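Local coordinates for protein dTDP-glucose 4,6-dehydratase (Klebsiella pneumoniae, PDB 5U4Q) that binds NAD and, as a member of the NAD-dependent epimerase/dehydratase family, probably dehydrates dTDP-glucose or modifies a related nucleotide sugar, at residues F196-A201 / T276-A281. Numbering follows the deposited sequence. Where two conformers were deposited one is given.
Sequences FKFTKA and TALEEA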
ATOM      1  N   PHE A 196     -28.496   5.125  -6.292  1.00 16.41           N
ATOM      2  CA  PHE A 196     -28.387   5.852  -7.545  1.00 16.33           C
ATOM      3  C   PHE A 196     -28.175   4.836  -8.688  1.00 16.45           C
ATOM      4  O   PHE A 196     -28.820   4.920  -9.728  1.00 17.20           O
ATOM      5  CB  PHE A 196     -27.205   6.838  -7.405  1.00 16.27           C
ATOM      6  CG  PHE A 196     -27.229   8.027  -8.328  1.00 16.85           C
ATOM      7  CD1 PHE A 196     -27.799   8.003  -9.601  1.00 18.14           C
ATOM      8  CD2 PHE A 196     -26.546   9.168  -7.938  1.00 17.90           C
ATOM      9  CE1 PHE A 196     -27.752   9.130 -10.411  1.00 18.01           C
ATOM     10  CE2 PHE A 196     -26.476  10.278  -8.752  1.00 18.40           C
ATOM     11  CZ  PHE A 196     -27.063  10.254  -9.988  1.00 18.31           C
ATOM     12  N   LYS A 197     -27.284   3.878  -8.473  1.00 17.98           N
ATOM     13  CA  LYS A 197     -27.034   2.831  -9.481  1.00 20.19           C
ATOM     14  C   LYS A 197     -28.331   2.099  -9.815  1.00 22.62           C
ATOM     15  O   LYS A 197     -28.668   1.935 -10.987  1.00 20.28           O
ATOM     16  CB  LYS A 197     -25.985   1.843  -8.986  1.00 22.83           C
ATOM     17  CG  LYS A 197     -25.704   0.686  -9.939  1.00 25.69           C
ATOM     18  CD  LYS A 197     -24.637  -0.235  -9.390  1.00 27.73           C
ATOM     19  CE  LYS A 197     -24.276  -1.309 -10.407  1.00 34.48           C
ATOM     20  NZ  LYS A 197     -23.069  -2.061  -9.973  1.00 40.01           N
ATOM     21  N   PHE A 198     -29.064   1.682  -8.790  1.00 19.65           N
ATOM     22  CA  PHE A 198     -30.337   0.970  -9.049  1.00 21.61           C
ATOM     23  C   PHE A 198     -31.376   1.854  -9.735  1.00 23.31           C
ATOM     24  O   PHE A 198     -32.092   1.407 -10.635  1.00 23.79           O
ATOM     25  CB  PHE A 198     -30.964   0.409  -7.776  1.00 21.92           C
ATOM     26  CG  PHE A 198     -30.086  -0.517  -6.995  1.00 25.90           C
ATOM     27  CD1 PHE A 198     -29.278  -1.464  -7.622  1.00 28.81           C
ATOM     28  CD2 PHE A 198     -30.113  -0.487  -5.597  1.00 27.55           C
ATOM     29  CE1 PHE A 198     -28.474  -2.318  -6.872  1.00 31.84           C
ATOM     30  CE2 PHE A 198     -29.322  -1.348  -4.842  1.00 31.68           C
ATOM     31  CZ  PHE A 198     -28.494  -2.260  -5.483  1.00 31.96           C
ATOM     32  N   THR A 199     -31.482   3.109  -9.307  1.00 20.11           N
ATOM     33  CA  THR A 199     -32.465   4.024  -9.863  1.00 21.08           C
ATOM     34  C   THR A 199     -32.207   4.287 -11.347  1.00 23.67           C
ATOM     35  O   THR A 199     -33.141   4.279 -12.156  1.00 22.97           O
ATOM     36  CB  THR A 199     -32.438   5.365  -9.086  1.00 20.39           C
ATOM     37  OG1 THR A 199     -32.784   5.136  -7.719  1.00 19.63           O
ATOM     38  CG2 THR A 199     -33.392   6.373  -9.692  1.00 21.06           C
ATOM     39  N   LYS A 200     -30.943   4.521 -11.683  0.50 23.62           N
ATOM     40  CA  LYS A 200     -30.536   4.747 -13.063  0.50 26.98           C
ATOM     41  C   LYS A 200     -30.910   3.526 -13.904  0.50 28.60           C
ATOM     42  O   LYS A 200     -31.541   3.656 -14.953  0.50 29.48           O
ATOM     43  CB  LYS A 200     -29.029   5.013 -13.133  0.50 28.84           C
ATOM     44  CG  LYS A 200     -28.537   5.506 -14.483  0.50 31.52           C
ATOM     45  CD  LYS A 200     -27.068   5.910 -14.431  0.50 33.89           C
ATOM     46  CE  LYS A 200     -26.587   6.452 -15.768  0.50 35.60           C
ATOM     47  NZ  LYS A 200     -25.132   6.750 -15.749  0.50 38.88           N
ATOM     48  N   ALA A 201     -30.545   2.345 -13.411  1.00 28.18           N
ATOM     49  CA  ALA A 201     -30.825   1.075 -14.112  1.00 29.25           C
ATOM     50  C   ALA A 201     -32.330   0.914 -14.342  1.00 29.83           C
ATOM     51  O   ALA A 201     -32.768   0.614 -15.464  1.00 34.58           O
ATOM     52  CB  ALA A 201     -30.269  -0.102 -13.319  1.00 29.42           C
ATOM     53  N   THR A 276     -37.256  -3.038  -3.192  1.00 21.38           N
ATOM     54  CA  THR A 276     -38.702  -2.924  -3.035  1.00 22.71           C
ATOM     55  C   THR A 276     -39.112  -1.494  -2.707  1.00 21.34           C
ATOM     56  O   THR A 276     -40.087  -0.956  -3.272  1.00 21.31           O
ATOM     57  CB  THR A 276     -39.212  -3.874  -1.939  1.00 24.60           C
ATOM     58  OG1 THR A 276     -38.859  -5.222  -2.292  1.00 26.17           O
ATOM     59  CG2 THR A 276     -40.711  -3.753  -1.774  1.00 27.44           C
ATOM     60  N   ALA A 277     -38.363  -0.868  -1.799  1.00 21.04           N
ATOM     61  CA  ALA A 277     -38.650   0.514  -1.422  1.00 20.16           C
ATOM     62  C   ALA A 277     -38.481   1.473  -2.613  1.00 19.55           C
ATOM     63  O   ALA A 277     -39.246   2.417  -2.762  1.00 20.61           O
ATOM     64  CB  ALA A 277     -37.772   0.949  -0.262  1.00 20.87           C
ATOM     65  N   LEU A 278     -37.428   1.272  -3.408  1.00 20.23           N
ATOM     66  CA  LEU A 278     -37.238   2.093  -4.616  1.00 20.48           C
ATOM     67  C   LEU A 278     -38.369   1.907  -5.598  1.00 22.08           C
ATOM     68  O   LEU A 278     -38.844   2.872  -6.196  1.00 20.71           O
ATOM     69  CB  LEU A 278     -35.934   1.770  -5.339  1.00 23.60           C
ATOM     70  CG  LEU A 278     -34.685   2.515  -4.951  1.00 24.93           C
ATOM     71  CD1 LEU A 278     -33.529   1.940  -5.746  1.00 25.95           C
ATOM     72  CD2 LEU A 278     -34.818   4.014  -5.224  1.00 22.42           C
ATOM     73  N   GLU A 279     -38.794   0.659  -5.776  1.00 20.89           N
ATOM     74  CA  GLU A 279     -39.902   0.371  -6.704  1.00 23.78           C
ATOM     75  C   GLU A 279     -41.168   1.134  -6.323  1.00 25.31           C
ATOM     76  O   GLU A 279     -41.838   1.716  -7.186  1.00 25.70           O
ATOM     77  CB  GLU A 279     -40.140  -1.132  -6.763  1.00 23.68           C
ATOM     78  CG  GLU A 279     -39.085  -1.882  -7.557  1.00 23.27           C
ATOM     79  CD  GLU A 279     -39.276  -3.389  -7.524  1.00 25.61           C
ATOM     80  OE1 GLU A 279     -39.871  -3.898  -6.542  1.00 31.88           O
ATOM     81  OE2 GLU A 279     -38.828  -4.044  -8.481  1.00 29.37           O
ATOM     82  N   GLU A 280     -41.466   1.163  -5.030  1.00 25.74           N
ATOM     83  CA  GLU A 280     -42.621   1.875  -4.510  1.00 27.18           C
ATOM     84  C   GLU A 280     -42.481   3.377  -4.724  1.00 27.20           C
ATOM     85  O   GLU A 280     -43.442   4.042  -5.110  1.00 29.67           O
ATOM     86  CB  GLU A 280     -42.784   1.608  -3.018  1.00 31.13           C
ATOM     87  CG  GLU A 280     -44.005   2.285  -2.396  1.00 37.98           C
ATOM     88  CD  GLU A 280     -44.038   2.181  -0.882  1.00 45.79           C
ATOM     89  OE1 GLU A 280     -45.123   1.866  -0.343  1.00 56.28           O
ATOM     90  OE2 GLU A 280     -42.988   2.418  -0.228  1.00 42.97           O
ATOM     91  N   ALA A 281     -41.293   3.911  -4.450  1.00 24.89           N
ATOM     92  CA  ALA A 281     -41.061   5.350  -4.567  1.00 23.22           C
ATOM     93  C   ALA A 281     -41.107   5.842  -6.001  1.00 24.87           C
ATOM     94  O   ALA A 281     -41.555   6.952  -6.260  1.00 24.07           O
ATOM     95  CB  ALA A 281     -39.720   5.738  -3.930  1.00 23.90           C
TER
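Leu278 reaches from helix 271-282 toward helix 194-203 and sets its two methyl groups over neighbouring residues there, Phe198 and Thr199. One branch, CD1, rests 3.6 Å from Phe198 CB, close to the plane of the ring at its edge, so this leucine meets the edge and not the face of the ring. The benzyl group leaves this meeting point because its CG stands beside the backbone N and anti to the carbonyl carbon (chi1 -57°). The side chain also touches Leu271, at the start of the partner helix. Phenylalanine suits this buried place: its CB receives the leucine methyl while its ring extends the apolar surface beyond. The other branch, CD2, comes within 3.4 Å of Thr199 OG1, and CD1 lies 3.8 Å from the same oxygen. Such a buried hydroxyl can sit among methyl groups because OG1 is hydrogen-bonded to Leu195 O, one turn back in its own helix; threonine suits the place by settling its polarity locally. Its chi1 of -62° turns OG1 back toward that carbonyl. Leu278 crosses both partners at about a right angle, and its forked end lets a single residue serve two neighbours where the nearest backbone approach, Thr199 CA to Leu278 CA, is 7.4 Å. Helix 320-334 adds to the surroundings: Phe327 and Tyr331 touch Thr199, and Val328 touches Leu278. The contact thus belongs to the smaller C-terminal part of this extended short-chain dehydrogenase, beside the NAD-binding Rossmann domain, with the Phe198 side chain about 12 Å from the dinucleotide. Only 118 Å² is buried between the two segments, and no hydrogen bond or salt bridge links them. Their direct association therefore rests on dispersion and the exclusion of water.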